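Local coordinates for BpsB (PgaB), Poly-beta-1,6-N-acetyl-D-glucosamine N-deacetylase (Bordetella bronchiseptica RB50, PDB 5BU6), which removes acetyl groups from the N-acetylglucosamine units of poly-beta-1,6-N-acetyl-D-glucosamine as a family 4 carbohydrate esterase and is required for biofilm formation in its bacterium, at residues E170-S175 / Y222-R227; R195-L200 / D230-E235. The protein carries 5 engineered substitutions. All blocks are in the same frame, centred on the assembly; numbering follows the deposited sequence.

From the N terminus, the chain first reaches E170-S175, a short hairpin strand and the turn that follows it, then R195-L200 in helix 189-211. After strand 217-219 comes Y222-R227, which leads directly into helix 227-235, where D230-E235 lies. Contact 1 closes a loop from the hairpin to the entrance of that last helix, and contact 2 closes one between the two helices. Because the segments alternate, the two closures cross. Helix 189-211 lies against helix 227-235 in contact 2 and also against the turn, through a probable hydrogen bond from R195 NH1 to A173 O and packing of V196 on A174. H225 packs against D230.

Contact 1. Residues E170-S175 / Y222-R227; sequences EQPAAS and YGAHNR
Beside the nickel-binding region of this carbohydrate esterase, the end of hairpin strand 170-172 with its following turn meets the loop between strand 217-219 and helix 227-235. The apolar core is small. A224 CB points across to P172, meeting P172 CB at 3.5 Å, tighter than usual for two carbons, and S175 CB reaches the same methyl at 4.0 Å. Alanine's single methyl permits this close approach, while proline offers a rigid hydrocarbon surface. P172 CB also lies obliquely to the Y222 ring, 4.2 Å from CD2. That ring packs edge-to-face with H159, which binds nickel together with D84 and H154.

S175 turns its hydroxyl back on its own chain. With OG tucked between the N and C=O branches of the backbone (chi1 67°), it donates to P172 O at 3.2 Å from above the carbonyl plane, bracing the turn. N226 occupies the N-cap of helix 227-235, and its OD1 caps a backbone N there. Its CG is tucked in the same way (chi1 54°), and ND2 comes to 3.2 Å from S175 O. The stronger partner of ND2 is Y192 OH, which is hydrogen-bonded to A174 O as well and so bridges the turn and the loop. Asparagine suits the place because its amide serves both needs: the oxygen accepts from the helix start, while the nitrogen bonds to Y192 OH and through it is linked to A174 O, so the cap and the junction probably hold each other's orientation.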
ATOM      1  N   GLU A 170     -18.004  -5.698 -11.251  1.00 73.07           N
ATOM      2  CA  GLU A 170     -17.206  -4.710 -10.534  1.00 72.20           C
ATOM      3  C   GLU A 170     -15.762  -4.654 -11.027  1.00 67.70           C
ATOM      4  O   GLU A 170     -15.229  -5.627 -11.555  1.00 66.29           O
ATOM      5  CB  GLU A 170     -17.232  -4.999  -9.030  1.00 83.71           C
ATOM      6  CG  GLU A 170     -18.563  -4.696  -8.357  1.00 96.19           C
ATOM      7  CD  GLU A 170     -18.621  -5.200  -6.924  1.00109.86           C
ATOM      8  OE1 GLU A 170     -17.562  -5.578  -6.380  1.00115.13           O
ATOM      9  OE2 GLU A 170     -19.727  -5.224  -6.344  1.00114.49           O
ATOM     10  N   GLN A 171     -15.143  -3.493 -10.860  1.00 62.84           N
ATOM     11  CA  GLN A 171     -13.738  -3.303 -11.169  1.00 61.76           C
ATOM     12  C   GLN A 171     -13.132  -2.439 -10.063  1.00 59.97           C
ATOM     13  O   GLN A 171     -13.868  -1.856  -9.279  1.00 59.62           O
ATOM     14  CB  GLN A 171     -13.571  -2.666 -12.553  1.00 61.63           C
ATOM     15  CG  GLN A 171     -13.772  -3.655 -13.698  1.00 80.21           C
ATOM     16  CD  GLN A 171     -13.827  -2.989 -15.067  1.00 86.09           C
ATOM     17  OE1 GLN A 171     -13.726  -1.766 -15.184  1.00 88.48           O
ATOM     18  NE2 GLN A 171     -14.011  -3.795 -16.109  1.00 89.38           N
ATOM     19  N   PRO A 172     -11.791  -2.383  -9.970  1.00 59.22           N
ATOM     20  CA  PRO A 172     -11.198  -1.508  -8.943  1.00 57.82           C
ATOM     21  C   PRO A 172     -11.616  -0.043  -9.109  1.00 56.75           C
ATOM     22  O   PRO A 172     -11.714   0.437 -10.236  1.00 56.75           O
ATOM     23  CB  PRO A 172      -9.689  -1.667  -9.168  1.00 57.58           C
ATOM     24  CG  PRO A 172      -9.540  -3.018  -9.790  1.00 59.23           C
ATOM     25  CD  PRO A 172     -10.784  -3.229 -10.633  1.00 60.11           C
ATOM     26  N   ALA A 173     -11.840   0.651  -7.998  1.00 56.25           N
ATOM     27  CA  ALA A 173     -12.328   2.033  -8.017  1.00 55.75           C
ATOM     28  C   ALA A 173     -11.390   3.015  -8.712  1.00 55.01           C
ATOM     29  O   ALA A 173     -11.845   4.014  -9.265  1.00 55.09           O
ATOM     30  CB  ALA A 173     -12.592   2.513  -6.596  1.00 55.85           C
ATOM     31  N   ALA A 174     -10.086   2.747  -8.671  1.00 54.65           N
ATOM     32  CA  ALA A 174      -9.122   3.709  -9.210  1.00 54.33           C
ATOM     33  C   ALA A 174      -8.917   3.563 -10.709  1.00 54.88           C
ATOM     34  O   ALA A 174      -8.532   4.515 -11.390  1.00 55.10           O
ATOM     35  CB  ALA A 174      -7.777   3.583  -8.492  1.00 54.08           C
ATOM     36  N   SER A 175      -9.175   2.373 -11.227  1.00 57.39           N
ATOM     37  CA  SER A 175      -8.810   2.065 -12.603  1.00 70.60           C
ATOM     38  C   SER A 175      -9.921   2.401 -13.583  1.00 77.61           C
ATOM     39  O   SER A 175      -9.683   2.976 -14.643  1.00 81.87           O
ATOM     40  CB  SER A 175      -8.444   0.583 -12.729  1.00 76.39           C
ATOM     41  OG  SER A 175      -9.581  -0.242 -12.524  1.00 75.14           O
ATOM     42  N   TYR A 222      -5.149  -3.138  -4.951  1.00 35.96           N
ATOM     43  CA  TYR A 222      -5.291  -4.166  -5.958  1.00 35.25           C
ATOM     44  C   TYR A 222      -4.288  -3.995  -7.105  1.00 37.46           C
ATOM     45  O   TYR A 222      -4.445  -4.614  -8.145  1.00 39.22           O
ATOM     46  CB  TYR A 222      -6.717  -4.185  -6.512  1.00 39.46           C
ATOM     47  CG  TYR A 222      -7.778  -4.054  -5.442  1.00 46.01           C
ATOM     48  CD1 TYR A 222      -7.998  -5.077  -4.527  1.00 48.94           C
ATOM     49  CD2 TYR A 222      -8.559  -2.905  -5.344  1.00 44.60           C
ATOM     50  CE1 TYR A 222      -8.963  -4.961  -3.544  1.00 50.04           C
ATOM     51  CE2 TYR A 222      -9.532  -2.781  -4.367  1.00 44.65           C
ATOM     52  CZ  TYR A 222      -9.728  -3.812  -3.472  1.00 47.30           C
ATOM     53  OH  TYR A 222     -10.685  -3.703  -2.500  1.00 50.59           O
ATOM     54  N   GLY A 223      -3.257  -3.178  -6.898  1.00 34.57           N
ATOM     55  CA  GLY A 223      -2.302  -2.866  -7.953  1.00 39.96           C
ATOM     56  C   GLY A 223      -2.919  -2.145  -9.144  1.00 41.24           C
ATOM     57  O   GLY A 223      -2.355  -2.140 -10.245  1.00 39.31           O
ATOM     58  N   ALA A 224      -4.087  -1.534  -8.937  1.00 38.38           N
ATOM     59  CA  ALA A 224      -4.834  -0.956 -10.054  1.00 36.79           C
ATOM     60  C   ALA A 224      -4.477   0.507 -10.295  1.00 38.48           C
ATOM     61  O   ALA A 224      -4.702   1.376  -9.450  1.00 36.29           O
ATOM     62  CB  ALA A 224      -6.312  -1.094  -9.832  1.00 35.44           C
ATOM     63  N   HIS A 225      -3.915   0.765 -11.469  1.00 39.72           N
ATOM     64  CA  HIS A 225      -3.500   2.110 -11.827  1.00 39.11           C
ATOM     65  C   HIS A 225      -3.327   2.164 -13.334  1.00 41.53           C
ATOM     66  O   HIS A 225      -3.279   1.124 -14.006  1.00 40.74           O
ATOM     67  CB  HIS A 225      -2.202   2.488 -11.096  1.00 34.98           C
ATOM     68  CG  HIS A 225      -0.981   1.842 -11.671  1.00 41.19           C
ATOM     69  ND1 HIS A 225      -0.790   0.476 -11.673  1.00 48.17           N
ATOM     70  CD2 HIS A 225       0.095   2.373 -12.296  1.00 46.98           C
ATOM     71  CE1 HIS A 225       0.353   0.192 -12.269  1.00 52.16           C
ATOM     72  NE2 HIS A 225       0.910   1.325 -12.659  1.00 52.34           N
ATOM     73  N   ASN A 226      -3.262   3.370 -13.877  1.00 41.61           N
ATOM     74  CA  ASN A 226      -3.057   3.530 -15.309  1.00 41.36           C
ATOM     75  C   ASN A 226      -2.399   4.867 -15.588  1.00 45.85           C
ATOM     76  O   ASN A 226      -1.962   5.552 -14.664  1.00 41.43           O
ATOM     77  CB  ASN A 226      -4.381   3.400 -16.077  1.00 44.89           C
ATOM     78  CG  ASN A 226      -5.466   4.340 -15.558  1.00 50.84           C
ATOM     79  OD1 ASN A 226      -5.226   5.522 -15.315  1.00 49.26           O
ATOM     80  ND2 ASN A 226      -6.677   3.809 -15.397  1.00 53.58           N
ATOM     81  N   ARG A 227      -2.327   5.229 -16.860  1.00 52.75           N
ATOM     82  CA  ARG A 227      -1.728   6.486 -17.279  1.00 53.86           C
ATOM     83  C   ARG A 227      -2.358   7.678 -16.561  1.00 50.63           C
ATOM     84  O   ARG A 227      -1.656   8.567 -16.071  1.00 53.23           O
ATOM     85  CB  ARG A 227      -1.879   6.646 -18.794  1.00 62.02           C
ATOM     86  CG  ARG A 227      -0.616   7.068 -19.502  1.00 74.75           C
ATOM     87  CD  ARG A 227      -0.249   8.486 -19.122  1.00 88.57           C
ATOM     88  NE  ARG A 227       0.964   8.940 -19.792  1.00 99.96           N
ATOM     89  CZ  ARG A 227       1.417  10.187 -19.739  1.00104.18           C
ATOM     90  NH1 ARG A 227       0.754  11.106 -19.049  1.00104.11           N
ATOM     91  NH2 ARG A 227       2.531  10.517 -20.378  1.00106.75           N
TER

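Contact 2. Residues R195-L200 / D230-E235; sequences RVRQDL and DQVAAE
The guanidinium of R197 and the carboxylate of E235 are nearly coplanar, their planes only 7° apart, and they meet edge on. E235 OE1 sits at the rim of the guanidinium, nearly in line with its plane, while V232 CG2 approaches the group obliquely, 3.9 Å from NH2. One oxygen does the gripping. R197 NE donates to E235 OE1 over a very short 2.5 Å (155° at the hydrogen), arriving nearly along the C-O axis. R197 NH2 adds a weak bond of 3.0 Å to that same OE1. The R197 chain runs out straight through chi1 and chi2, then bends at chi3 to bring NE round to the glutamate, and the charge on each side probably strengthens the bond. E235 OE2 has a long, weak ion pair with R193.

Beneath this bridge, helices 189-211 and 227-235 run in roughly the same direction, crossing at -41° with their axes 9.2 Å apart, two helices packed side by side within the polysaccharide deacetylase domain. V232 wedges into the first helix: its CG1, anti to the backbone N, comes to 3.4 Å from R197 CA and also touches V196 CG1 and L200 CD1. A branched valine fits, since CG1 fills this groove while CG2 faces the arginine end. L200 CD1 then reaches past it to A233, 3.8 Å from CB, where a small methyl lets the helices close up. D199, on the same helix as L200, instead accepts from the backbone N of H156 and N157, in the chain between nickel ligands H154 and H159.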
ATOM      1  N   ARG A 195     -12.170  12.744  -9.556  1.00 46.39           N
ATOM      2  CA  ARG A 195     -12.452  11.844  -8.441  1.00 40.37           C
ATOM      3  C   ARG A 195     -11.161  11.253  -7.883  1.00 37.74           C
ATOM      4  O   ARG A 195     -10.927  11.299  -6.669  1.00 39.94           O
ATOM      5  CB  ARG A 195     -13.422  10.734  -8.872  1.00 48.65           C
ATOM      6  CG  ARG A 195     -13.755   9.704  -7.787  1.00 47.91           C
ATOM      7  CD  ARG A 195     -14.901   8.764  -8.225  1.00 51.23           C
ATOM      8  NE  ARG A 195     -14.588   8.019  -9.449  1.00 46.66           N
ATOM      9  CZ  ARG A 195     -13.829   6.925  -9.483  1.00 46.18           C
ATOM     10  NH1 ARG A 195     -13.315   6.438  -8.365  1.00 38.56           N
ATOM     11  NH2 ARG A 195     -13.590   6.311 -10.634  1.00 49.70           N
ATOM     12  N   VAL A 196     -10.306  10.710  -8.748  1.00 40.15           N
ATOM     13  CA  VAL A 196      -9.061  10.123  -8.266  1.00 39.55           C
ATOM     14  C   VAL A 196      -8.143  11.181  -7.643  1.00 35.95           C
ATOM     15  O   VAL A 196      -7.531  10.934  -6.602  1.00 38.86           O
ATOM     16  CB  VAL A 196      -8.298   9.395  -9.382  1.00 39.80           C
ATOM     17  CG1 VAL A 196      -6.970   8.904  -8.873  1.00 39.89           C
ATOM     18  CG2 VAL A 196      -9.137   8.237  -9.932  1.00 34.96           C
ATOM     19  N   ARG A 197      -8.047  12.359  -8.264  1.00 37.65           N
ATOM     20  CA  ARG A 197      -7.228  13.433  -7.684  1.00 37.09           C
ATOM     21  C   ARG A 197      -7.659  13.846  -6.282  1.00 39.72           C
ATOM     22  O   ARG A 197      -6.838  13.919  -5.374  1.00 37.05           O
ATOM     23  CB  ARG A 197      -7.239  14.676  -8.573  1.00 40.36           C
ATOM     24  CG  ARG A 197      -6.068  15.603  -8.279  1.00 44.92           C
ATOM     25  CD  ARG A 197      -6.146  16.871  -9.111  1.00 48.85           C
ATOM     26  NE  ARG A 197      -5.948  16.626 -10.537  1.00 49.64           N
ATOM     27  CZ  ARG A 197      -6.925  16.597 -11.437  1.00 52.94           C
ATOM     28  NH1 ARG A 197      -8.179  16.790 -11.062  1.00 58.35           N
ATOM     29  NH2 ARG A 197      -6.648  16.376 -12.719  1.00 49.09           N
ATOM     30  N   GLN A 198      -8.948  14.125  -6.118  1.00 36.89           N
ATOM     31  CA  GLN A 198      -9.486  14.513  -4.822  1.00 43.90           C
ATOM     32  C   GLN A 198      -9.257  13.426  -3.785  1.00 42.03           C
ATOM     33  O   GLN A 198      -8.916  13.724  -2.644  1.00 41.36           O
ATOM     34  CB  GLN A 198     -10.981  14.830  -4.937  1.00 50.53           C
ATOM     35  CG  GLN A 198     -11.627  15.306  -3.646  1.00 60.93           C
ATOM     36  CD  GLN A 198     -11.325  16.762  -3.327  1.00 77.47           C
ATOM     37  OE1 GLN A 198     -10.204  17.113  -2.953  1.00 83.31           O
ATOM     38  NE2 GLN A 198     -12.334  17.618  -3.466  1.00 84.96           N
ATOM     39  N   ASP A 199      -9.419  12.168  -4.189  1.00 41.82           N
ATOM     40  CA  ASP A 199      -9.137  11.046  -3.298  1.00 37.52           C
ATOM     41  C   ASP A 199      -7.699  11.073  -2.783  1.00 40.91           C
ATOM     42  O   ASP A 199      -7.470  11.005  -1.581  1.00 42.37           O
ATOM     43  CB  ASP A 199      -9.395   9.720  -4.005  1.00 37.96           C
ATOM     44  CG  ASP A 199      -9.323   8.540  -3.058  1.00 49.62           C
ATOM     45  OD1 ASP A 199      -8.191   8.103  -2.745  1.00 45.75           O
ATOM     46  OD2 ASP A 199     -10.394   8.059  -2.624  1.00 52.40           O
ATOM     47  N   LEU A 200      -6.729  11.169  -3.689  1.00 33.82           N
ATOM     48  CA  LEU A 200      -5.333  11.151  -3.260  1.00 30.24           C
ATOM     49  C   LEU A 200      -5.012  12.372  -2.400  1.00 34.54           C
ATOM     50  O   LEU A 200      -4.300  12.260  -1.396  1.00 38.36           O
ATOM     51  CB  LEU A 200      -4.392  11.089  -4.473  1.00 33.51           C
ATOM     52  CG  LEU A 200      -4.566   9.843  -5.343  1.00 41.32           C
ATOM     53  CD1 LEU A 200      -3.567   9.801  -6.491  1.00 38.81           C
ATOM     54  CD2 LEU A 200      -4.464   8.597  -4.490  1.00 39.94           C
ATOM     55  N   ASP A 230      -1.549   7.801 -12.744  1.00 40.47           N
ATOM     56  CA  ASP A 230      -0.152   8.138 -12.472  1.00 39.71           C
ATOM     57  C   ASP A 230       0.070   9.634 -12.661  1.00 43.52           C
ATOM     58  O   ASP A 230       0.796  10.268 -11.898  1.00 41.84           O
ATOM     59  CB  ASP A 230       0.786   7.327 -13.364  1.00 40.90           C
ATOM     60  CG  ASP A 230       0.752   5.832 -13.028  1.00 43.64           C
ATOM     61  OD1 ASP A 230       0.273   5.490 -11.925  1.00 42.85           O
ATOM     62  OD2 ASP A 230       1.185   5.008 -13.856  1.00 51.29           O
ATOM     63  N   GLN A 231      -0.587  10.199 -13.661  1.00 41.84           N
ATOM     64  CA  GLN A 231      -0.466  11.626 -13.941  1.00 40.87           C
ATOM     65  C   GLN A 231      -1.081  12.450 -12.813  1.00 44.28           C
ATOM     66  O   GLN A 231      -0.532  13.453 -12.374  1.00 45.08           O
ATOM     67  CB  GLN A 231      -1.141  11.955 -15.264  1.00 45.31           C
ATOM     68  CG  GLN A 231      -0.979  13.393 -15.685  1.00 66.97           C
ATOM     69  CD  GLN A 231      -1.796  13.708 -16.920  1.00 84.89           C
ATOM     70  OE1 GLN A 231      -2.061  12.825 -17.741  1.00 90.84           O
ATOM     71  NE2 GLN A 231      -2.217  14.963 -17.053  1.00 90.52           N
ATOM     72  N   VAL A 232      -2.230  11.998 -12.338  1.00 36.99           N
ATOM     73  CA  VAL A 232      -2.934  12.663 -11.267  1.00 40.83           C
ATOM     74  C   VAL A 232      -2.172  12.543  -9.935  1.00 38.88           C
ATOM     75  O   VAL A 232      -2.109  13.490  -9.162  1.00 43.69           O
ATOM     76  CB  VAL A 232      -4.359  12.077 -11.137  1.00 48.02           C
ATOM     77  CG1 VAL A 232      -4.858  12.196  -9.749  1.00 57.93           C
ATOM     78  CG2 VAL A 232      -5.294  12.745 -12.132  1.00 47.56           C
ATOM     79  N   ALA A 233      -1.590  11.379  -9.672  1.00 41.67           N
ATOM     80  CA  ALA A 233      -0.759  11.202  -8.478  1.00 36.11           C
ATOM     81  C   ALA A 233       0.402  12.203  -8.496  1.00 39.84           C
ATOM     82  O   ALA A 233       0.742  12.794  -7.474  1.00 41.29           O
ATOM     83  CB  ALA A 233      -0.238   9.776  -8.399  1.00 33.28           C
ATOM     84  N   ALA A 234       1.004  12.380  -9.663  1.00 42.33           N
ATOM     85  CA  ALA A 234       2.092  13.346  -9.835  1.00 49.73           C
ATOM     86  C   ALA A 234       1.643  14.777  -9.528  1.00 53.46           C
ATOM     87  O   ALA A 234       2.391  15.553  -8.936  1.00 52.23           O
ATOM     88  CB  ALA A 234       2.641  13.271 -11.231  1.00 51.70           C
ATOM     89  N   GLU A 235       0.417  15.114  -9.921  1.00 54.85           N
ATOM     90  CA  GLU A 235      -0.113  16.457  -9.687  1.00 57.92           C
ATOM     91  C   GLU A 235      -0.248  16.747  -8.201  1.00 55.49           C
ATOM     92  O   GLU A 235      -0.048  17.880  -7.776  1.00 64.81           O
ATOM     93  CB  GLU A 235      -1.474  16.650 -10.369  1.00 57.95           C
ATOM     94  CG  GLU A 235      -1.426  16.645 -11.887  1.00 62.21           C
ATOM     95  CD  GLU A 235      -2.803  16.516 -12.506  1.00 68.62           C
ATOM     96  OE1 GLU A 235      -3.806  16.679 -11.779  1.00 69.17           O
ATOM     97  OE2 GLU A 235      -2.881  16.238 -13.718  1.00 74.60           O
TER